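Local coordinates for oligopeptide-binding protein oppA (Lactococcus lactis, PDB 3DRF) that binds oligopeptides in a voluminous cavity and serves as the receptor of the OppABCDF ABC transporter that takes them up, at residues 106-114 with 216-224; 82-90 with 99-107. All coordinates share one frame; numbering follows the deposited sequence.

Contact 1 of 2, residues 106-114 with 216-224; sequences LKWSDGSEV and TKPLVTGPF
Trp108 and Ser109 meet Leu219, Val220 and Thr221 where two irregular loops run together. Trp108 opens a type I beta turn that ends at Gly111. At its start Ser109 N gives a weak, bent hydrogen bond to Val220 O. The straighter link ends on a side chain: Val220 N donates to Ser109 OG at 3.1 Å, 173° at the hydrogen. A water bridges Ser109 OG and Pro218 O.

The indole of Trp108 has CG anti to its carbonyl carbon (chi1 -66°), which lays the six-membered ring beside Thr221. Methyl CG2 of Thr221 sits over one face of the Trp108 ring, 3.8 Å from the centroid, in a CH-pi contact. Val114 CG2 covers the same face near the rim. Trp108 CE3 also packs on Leu219 CB at 3.8 Å. A leucine in place of Trp108 would probably leave the Thr221 methyl without its aromatic face and Asp118 without its indole partner. Leu219 CD1 rests against the Asp110 carboxylate, whose OD1 accepts from Ser112 N in an Asx turn and from Ser112 OG.

Trp108 NE1 bonds Asp118 of helix 116-127, and Thr221 OG1 bonds Asp70. The Val220 side chain touches Lys225 and Pro226 of strand 224-230.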
loop_
_atom_site.group_PDB
_atom_site.type_symbol
_atom_site.label_atom_id
_atom_site.label_comp_id
_atom_site.label_asym_id
_atom_site.label_seq_id
_atom_site.Cartn_x
_atom_site.Cartn_y
_atom_site.Cartn_z
ATOM N N LEU A 106 9.211 26.918 -3.497
ATOM C CA LEU A 106 8.132 25.920 -3.459
ATOM C C LEU A 106 6.793 26.577 -3.078
ATOM O O LEU A 106 6.657 27.088 -2.016
ATOM C CB LEU A 106 8.494 24.785 -2.455
ATOM C CG LEU A 106 7.472 23.674 -2.327
ATOM C CD1 LEU A 106 7.296 22.894 -3.668
ATOM C CD2 LEU A 106 7.873 22.711 -1.127
ATOM N N LYS A 107 5.862 26.464 -3.999
ATOM C CA LYS A 107 4.537 27.063 -3.876
ATOM C C LYS A 107 3.426 26.024 -4.115
ATOM O O LYS A 107 3.622 25.029 -4.720
ATOM C CB LYS A 107 4.431 28.212 -4.912
ATOM C CG LYS A 107 5.397 29.400 -4.659
ATOM C CD LYS A 107 5.187 30.463 -5.756
ATOM C CE LYS A 107 6.164 31.585 -5.525
ATOM N NZ LYS A 107 5.770 32.123 -4.222
ATOM N N TRP A 108 2.273 26.340 -3.600
ATOM C CA TRP A 108 1.011 25.700 -3.997
ATOM C C TRP A 108 0.526 26.248 -5.352
ATOM O O TRP A 108 0.975 27.295 -5.813
ATOM C CB TRP A 108 -0.099 26.025 -2.941
ATOM C CG TRP A 108 0.240 25.379 -1.571
ATOM C CD1 TRP A 108 0.719 26.021 -0.489
ATOM C CD2 TRP A 108 0.218 23.981 -1.251
ATOM N NE1 TRP A 108 0.948 25.124 0.532
ATOM C CE2 TRP A 108 0.670 23.866 0.069
ATOM C CE3 TRP A 108 -0.208 22.834 -1.932
ATOM C CZ2 TRP A 108 0.711 22.640 0.744
ATOM C CZ3 TRP A 108 -0.146 21.611 -1.270
ATOM C CH2 TRP A 108 0.322 21.525 0.074
ATOM N N SER A 109 -0.425 25.525 -5.936
ATOM C CA SER A 109 -0.913 25.850 -7.285
ATOM C C SER A 109 -1.796 27.131 -7.332
ATOM O O SER A 109 -2.183 27.545 -8.374
ATOM C CB SER A 109 -1.638 24.652 -7.861
ATOM O OG SER A 109 -2.614 24.200 -6.937
ATOM N N ASP A 110 -2.060 27.729 -6.192
ATOM C CA ASP A 110 -2.714 29.055 -6.142
ATOM C C ASP A 110 -1.657 30.172 -5.953
ATOM O O ASP A 110 -2.038 31.300 -5.773
ATOM C CB ASP A 110 -3.759 29.089 -5.028
ATOM C CG ASP A 110 -3.162 29.143 -3.655
ATOM O OD1 ASP A 110 -2.012 28.805 -3.476
ATOM O OD2 ASP A 110 -3.870 29.523 -2.727
ATOM N N GLY A 111 -0.359 29.834 -6.005
ATOM C CA GLY A 111 0.704 30.834 -5.848
ATOM C C GLY A 111 1.161 31.118 -4.400
ATOM O O GLY A 111 2.152 31.785 -4.213
ATOM N N SER A 112 0.473 30.547 -3.414
ATOM C CA SER A 112 0.858 30.708 -2.012
ATOM C C SER A 112 2.077 29.844 -1.648
ATOM O O SER A 112 2.387 28.903 -2.336
ATOM C CB SER A 112 -0.325 30.390 -1.083
ATOM O OG SER A 112 -0.674 29.000 -1.166
ATOM N N GLU A 113 2.763 30.272 -0.625
ATOM C CA GLU A 113 3.980 29.551 -0.236
ATOM C C GLU A 113 3.674 28.240 0.464
ATOM O O GLU A 113 2.750 28.153 1.263
ATOM C CB GLU A 113 4.840 30.385 0.716
ATOM C CG GLU A 113 5.475 31.608 0.094
ATOM C CD GLU A 113 6.520 31.262 -0.958
ATOM O OE1 GLU A 113 7.402 30.419 -0.688
ATOM O OE2 GLU A 113 6.463 31.840 -2.064
ATOM N N VAL A 114 4.448 27.199 0.102
ATOM C CA VAL A 114 4.530 26.032 0.972
ATOM C C VAL A 114 5.469 26.284 2.147
ATOM O O VAL A 114 6.592 26.755 1.967
ATOM C CB VAL A 114 5.009 24.787 0.202
ATOM C CG1 VAL A 114 4.996 23.565 1.108
ATOM C CG2 VAL A 114 4.143 24.557 -1.026
ATOM N N THR A 216 -12.241 17.422 -5.424
ATOM C CA THR A 216 -12.451 18.020 -6.765
ATOM C C THR A 216 -11.716 19.315 -6.975
ATOM O O THR A 216 -11.449 19.654 -8.086
ATOM C CB THR A 216 -13.942 18.256 -7.000
ATOM O OG1 THR A 216 -14.460 18.936 -5.865
ATOM C CG2 THR A 216 -14.690 16.890 -7.186
ATOM N N LYS A 217 -11.324 19.974 -5.908
ATOM C CA LYS A 217 -10.795 21.350 -5.969
ATOM C C LYS A 217 -9.621 21.536 -4.982
ATOM O O LYS A 217 -9.670 22.358 -4.154
ATOM C CB LYS A 217 -11.913 22.397 -5.614
ATOM C CG LYS A 217 -13.071 22.507 -6.682
ATOM C CD LYS A 217 -14.016 23.707 -6.386
ATOM C CE LYS A 217 -14.950 23.669 -5.089
ATOM N NZ LYS A 217 -15.994 24.771 -4.791
ATOM N N PRO A 218 -8.589 20.680 -5.126
ATOM C CA PRO A 218 -7.437 20.765 -4.221
ATOM C C PRO A 218 -6.417 21.823 -4.621
ATOM O O PRO A 218 -6.514 22.309 -5.694
ATOM C CB PRO A 218 -6.819 19.358 -4.371
ATOM C CG PRO A 218 -6.990 19.084 -5.898
ATOM C CD PRO A 218 -8.378 19.670 -6.200
ATOM N N LEU A 219 -5.488 22.171 -3.753
ATOM C CA LEU A 219 -4.191 22.721 -4.147
ATOM C C LEU A 219 -3.133 21.611 -4.191
ATOM O O LEU A 219 -3.146 20.691 -3.394
ATOM C CB LEU A 219 -3.708 23.830 -3.177
ATOM C CG LEU A 219 -4.685 25.002 -2.964
ATOM C CD1 LEU A 219 -4.026 26.100 -2.084
ATOM C CD2 LEU A 219 -5.105 25.596 -4.343
ATOM N N VAL A 220 -2.205 21.761 -5.132
ATOM C CA VAL A 220 -1.100 20.802 -5.296
ATOM C C VAL A 220 0.195 21.549 -5.545
ATOM O O VAL A 220 0.249 22.740 -5.696
ATOM C CB VAL A 220 -1.360 19.787 -6.426
ATOM C CG1 VAL A 220 -2.716 19.080 -6.207
ATOM C CG2 VAL A 220 -1.345 20.508 -7.822
ATOM N N THR A 221 1.254 20.773 -5.542
ATOM C CA THR A 221 2.624 21.321 -5.653
ATOM C C THR A 221 3.417 20.798 -6.899
ATOM O O THR A 221 4.482 21.220 -7.133
ATOM C CB THR A 221 3.483 20.969 -4.386
ATOM O OG1 THR A 221 3.723 19.551 -4.313
ATOM C CG2 THR A 221 2.819 21.485 -3.089
ATOM N N GLY A 222 2.843 19.882 -7.648
ATOM C CA GLY A 222 3.558 19.195 -8.708
ATOM C C GLY A 222 3.609 19.962 -10.047
ATOM O O GLY A 222 3.156 21.056 -10.161
ATOM N N PRO A 223 4.163 19.311 -11.071
ATOM C CA PRO A 223 4.357 20.010 -12.377
ATOM C C PRO A 223 3.029 20.314 -13.078
ATOM O O PRO A 223 2.992 21.251 -13.861
ATOM C CB PRO A 223 5.256 19.040 -13.197
ATOM C CG PRO A 223 5.162 17.696 -12.458
ATOM C CD PRO A 223 4.865 18.012 -10.990
ATOM N N PHE A 224 1.980 19.583 -12.783
ATOM C CA PHE A 224 0.635 19.833 -13.296
ATOM C C PHE A 224 -0.318 20.060 -12.114
ATOM O O PHE A 224 -0.076 19.644 -11.022
ATOM C CB PHE A 224 0.100 18.633 -14.129
ATOM C CG PHE A 224 0.873 18.388 -15.431
ATOM C CD1 PHE A 224 0.396 18.879 -16.628
ATOM C CD2 PHE A 224 2.077 17.718 -15.424
ATOM C CE1 PHE A 224 1.110 18.715 -17.801
ATOM C CE2 PHE A 224 2.825 17.523 -16.598
ATOM C CZ PHE A 224 2.323 18.020 -17.799
HETATM O O HOH W 1 4.297 24.001 -7.137
HETATM O O HOH W 2 -4.776 22.805 -7.935
#

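Contact 2 of 2, residues 82-90 with 99-107; sequences IKGGAADVA and TITLRKDLK
Arg103 reaches back along the 82-90 segment and grips three successive carbonyls, two with its side chain and one with its backbone. Arg103 NE donates to Gly85 O at 2.9 Å, and Arg103 NH2 to Gly84 O at 2.9 Å. With NE and NH2 both engaged, the rotation of the guanidinium is fixed. Both oxygens lie at the guanidinium edge, near its plane. Relative to the carbonyls, the donors stand about 40° above the peptide planes. The side chain is extended from CG to NE, which carries the guanidinium past Ala86 to the two glycines. Arg103 N bonds Ala86 O at 3.0 Å, in the carbonyl plane.

The regular backbone bonds come in two reciprocal pairs. Asp88 and Thr101 exchange N-H and C=O, as do Ala90 and Thr99. Val89 with Ile100 is the non-hydrogen-bonded pair between them, and Ala87 with Leu102 follows beyond Asp88 and Thr101. A water donates to Ala90 O and also bonds Thr99 OG1.

A second polar side chain holds the glycine loop from within its own segment: Asp88 OD1 accepts from Gly84 N at 2.9 Å, on the syn side of the carboxylate.

On the sheet face that carries Ala87, Val89, Ile100 and Leu102 the contacts are apolar. Ala87 CB touches Leu102 CD2 at 3.8 Å and Ile100 CG2 at 4.1 Å. Beyond the strand end, Ala86 CB meets Leu106 CD1 at 3.8 Å. Ile100 continues onto Ile171 and Val173 of strand 170-174.

This is an antiparallel beta hairpin of strands 87-92 and 97-102. It forms one side of a four-stranded antiparallel sheet, with 87-92 outermost.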
loop_
_atom_site.group_PDB
_atom_site.type_symbol
_atom_site.label_atom_id
_atom_site.label_comp_id
_atom_site.label_asym_id
_atom_site.label_seq_id
_atom_site.Cartn_x
_atom_site.Cartn_y
_atom_site.Cartn_z
ATOM N N ILE A 82 18.183 11.953 -1.950
ATOM C CA ILE A 82 19.169 12.856 -2.491
ATOM C C ILE A 82 18.637 14.282 -2.331
ATOM O O ILE A 82 17.535 14.518 -1.997
ATOM C CB ILE A 82 19.507 12.508 -3.955
ATOM C CG1 ILE A 82 18.295 12.652 -4.883
ATOM C CG2 ILE A 82 20.181 11.052 -4.003
ATOM C CD1 ILE A 82 18.665 12.528 -6.392
ATOM N N LYS A 83 19.526 15.223 -2.568
ATOM C CA LYS A 83 19.171 16.647 -2.579
ATOM C C LYS A 83 18.542 17.037 -3.915
ATOM O O LYS A 83 18.789 16.396 -4.878
ATOM C CB LYS A 83 20.444 17.463 -2.346
ATOM C CG LYS A 83 21.083 17.345 -0.934
ATOM C CD LYS A 83 22.102 18.522 -0.695
ATOM C CE LYS A 83 22.677 18.589 0.754
ATOM N NZ LYS A 83 23.141 20.005 1.113
ATOM N N GLY A 84 17.737 18.088 -3.917
ATOM C CA GLY A 84 17.304 18.680 -5.161
ATOM C C GLY A 84 15.833 18.599 -5.489
ATOM O O GLY A 84 15.401 19.189 -6.406
ATOM N N GLY A 85 15.061 17.872 -4.708
ATOM C CA GLY A 85 13.616 17.827 -4.935
ATOM C C GLY A 85 12.921 19.068 -4.395
ATOM O O GLY A 85 13.557 20.024 -4.145
ATOM N N ALA A 86 11.622 18.943 -4.114
ATOM C CA ALA A 86 10.872 20.045 -3.498
ATOM C C ALA A 86 11.418 20.466 -2.158
ATOM O O ALA A 86 11.326 21.624 -1.803
ATOM C CB ALA A 86 9.381 19.700 -3.404
ATOM N N ALA A 87 12.055 19.500 -1.474
ATOM C CA ALA A 87 12.707 19.734 -0.193
ATOM C C ALA A 87 13.914 18.786 -0.077
ATOM O O ALA A 87 14.006 17.837 -0.809
ATOM C CB ALA A 87 11.716 19.479 0.998
ATOM N N ASP A 88 14.784 19.133 0.854
ATOM C CA ASP A 88 15.908 18.244 1.272
ATOM C C ASP A 88 15.695 17.846 2.748
ATOM O O ASP A 88 15.086 18.545 3.510
ATOM C CB ASP A 88 17.253 18.997 1.166
ATOM C CG ASP A 88 17.655 19.364 -0.286
ATOM O OD1 ASP A 88 17.077 18.869 -1.206
ATOM O OD2 ASP A 88 18.617 20.109 -0.351
ATOM N N VAL A 89 16.242 16.694 3.112
ATOM C CA VAL A 89 16.228 16.218 4.485
ATOM C C VAL A 89 17.679 15.908 4.907
ATOM O O VAL A 89 18.436 15.331 4.169
ATOM C CB VAL A 89 15.244 15.064 4.675
ATOM C CG1 VAL A 89 15.636 13.863 3.788
ATOM C CG2 VAL A 89 15.205 14.647 6.152
ATOM N N ALA A 90 18.027 16.339 6.098
ATOM C CA ALA A 90 19.331 16.045 6.737
ATOM C C ALA A 90 19.118 15.322 8.060
ATOM O O ALA A 90 18.413 15.781 8.910
ATOM C CB ALA A 90 20.061 17.323 7.005
ATOM N N THR A 99 15.993 17.212 9.826
ATOM C CA THR A 99 15.722 18.602 9.515
ATOM C C THR A 99 15.351 18.683 8.042
ATOM O O THR A 99 16.136 18.326 7.185
ATOM C CB THR A 99 16.949 19.474 9.800
ATOM O OG1 THR A 99 17.306 19.329 11.164
ATOM C CG2 THR A 99 16.622 20.950 9.552
ATOM N N ILE A 100 14.135 19.169 7.796
ATOM C CA ILE A 100 13.565 19.265 6.451
ATOM C C ILE A 100 13.640 20.742 6.025
ATOM O O ILE A 100 13.188 21.596 6.725
ATOM C CB ILE A 100 12.067 18.762 6.431
ATOM C CG1 ILE A 100 11.941 17.254 6.709
ATOM C CG2 ILE A 100 11.450 19.066 5.089
ATOM C CD1 ILE A 100 12.055 16.874 8.185
ATOM N N THR A 101 14.231 20.991 4.866
ATOM C CA THR A 101 14.311 22.353 4.286
ATOM C C THR A 101 13.550 22.392 2.962
ATOM O O THR A 101 13.956 21.803 2.017
ATOM C CB THR A 101 15.786 22.748 4.060
ATOM O OG1 THR A 101 16.458 22.688 5.324
ATOM C CG2 THR A 101 15.913 24.168 3.522
ATOM N N LEU A 102 12.438 23.095 2.986
ATOM C CA LEU A 102 11.616 23.279 1.779
ATOM C C LEU A 102 12.331 24.308 0.853
ATOM O O LEU A 102 12.857 25.264 1.313
ATOM C CB LEU A 102 10.227 23.838 2.160
ATOM C CG LEU A 102 9.441 23.025 3.183
ATOM C CD1 LEU A 102 8.215 23.815 3.630
ATOM C CD2 LEU A 102 9.032 21.641 2.649
ATOM N N ARG A 103 12.251 24.083 -0.445
ATOM C CA ARG A 103 12.779 25.098 -1.387
ATOM C C ARG A 103 12.144 26.469 -1.154
ATOM O O ARG A 103 10.992 26.591 -0.894
ATOM C CB ARG A 103 12.538 24.652 -2.841
ATOM C CG ARG A 103 13.596 23.708 -3.341
ATOM C CD ARG A 103 13.276 23.350 -4.817
ATOM N NE ARG A 103 14.264 22.468 -5.432
ATOM C CZ ARG A 103 15.245 22.898 -6.199
ATOM N NH1 ARG A 103 15.383 24.196 -6.431
ATOM N NH2 ARG A 103 16.067 22.029 -6.718
ATOM N N LYS A 104 12.950 27.508 -1.269
ATOM C CA LYS A 104 12.456 28.898 -1.177
ATOM C C LYS A 104 11.276 29.201 -2.096
ATOM O O LYS A 104 10.354 29.878 -1.711
ATOM C CB LYS A 104 13.612 29.864 -1.457
ATOM C CG LYS A 104 13.289 31.259 -1.169
ATOM C CD LYS A 104 14.480 32.149 -1.579
ATOM C CE LYS A 104 14.105 33.517 -2.197
ATOM N NZ LYS A 104 15.283 34.465 -2.034
ATOM N N ASP A 105 11.336 28.659 -3.296
ATOM C CA ASP A 105 10.311 28.891 -4.345
ATOM C C ASP A 105 9.262 27.777 -4.484
ATOM O O ASP A 105 8.580 27.672 -5.437
ATOM C CB ASP A 105 10.933 29.248 -5.702
ATOM C CG ASP A 105 11.893 28.224 -6.197
ATOM O OD1 ASP A 105 12.275 27.270 -5.486
ATOM O OD2 ASP A 105 12.337 28.382 -7.363
ATOM N N LEU A 106 9.211 26.918 -3.497
ATOM C CA LEU A 106 8.132 25.920 -3.459
ATOM C C LEU A 106 6.793 26.577 -3.078
ATOM O O LEU A 106 6.657 27.088 -2.016
ATOM C CB LEU A 106 8.494 24.785 -2.455
ATOM C CG LEU A 106 7.472 23.674 -2.327
ATOM C CD1 LEU A 106 7.296 22.894 -3.668
ATOM C CD2 LEU A 106 7.873 22.711 -1.127
ATOM N N LYS A 107 5.862 26.464 -3.999
ATOM C CA LYS A 107 4.537 27.063 -3.876
ATOM C C LYS A 107 3.426 26.024 -4.115
ATOM O O LYS A 107 3.622 25.029 -4.720
ATOM C CB LYS A 107 4.431 28.212 -4.912
ATOM C CG LYS A 107 5.397 29.400 -4.659
ATOM C CD LYS A 107 5.187 30.463 -5.756
ATOM C CE LYS A 107 6.164 31.585 -5.525
ATOM N NZ LYS A 107 5.770 32.123 -4.222
HETATM O O HOH W 3 18.790 17.042 11.559
#

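How the contacts relate
The two contacts lie on the same side of the chain's centre, their own centres about 15 Å apart. They come in series: contact 2 closes the local hairpin of strands 87-92 and 97-102, and contact 1 then joins the loop that follows to a segment about a hundred residues later. Leu106 and Lys107 belong to both. The shared loop leads from strand 97-102 to helix 116-127, and residues 216-224 lead into strand 224-230 of a separate mixed sheet. Together the contacts connect the four-stranded antiparallel sheet with the approach to that five-stranded one. Lys169 adds a further tie: its NZ hydrogen-bonds both Arg103 O and Val114 O.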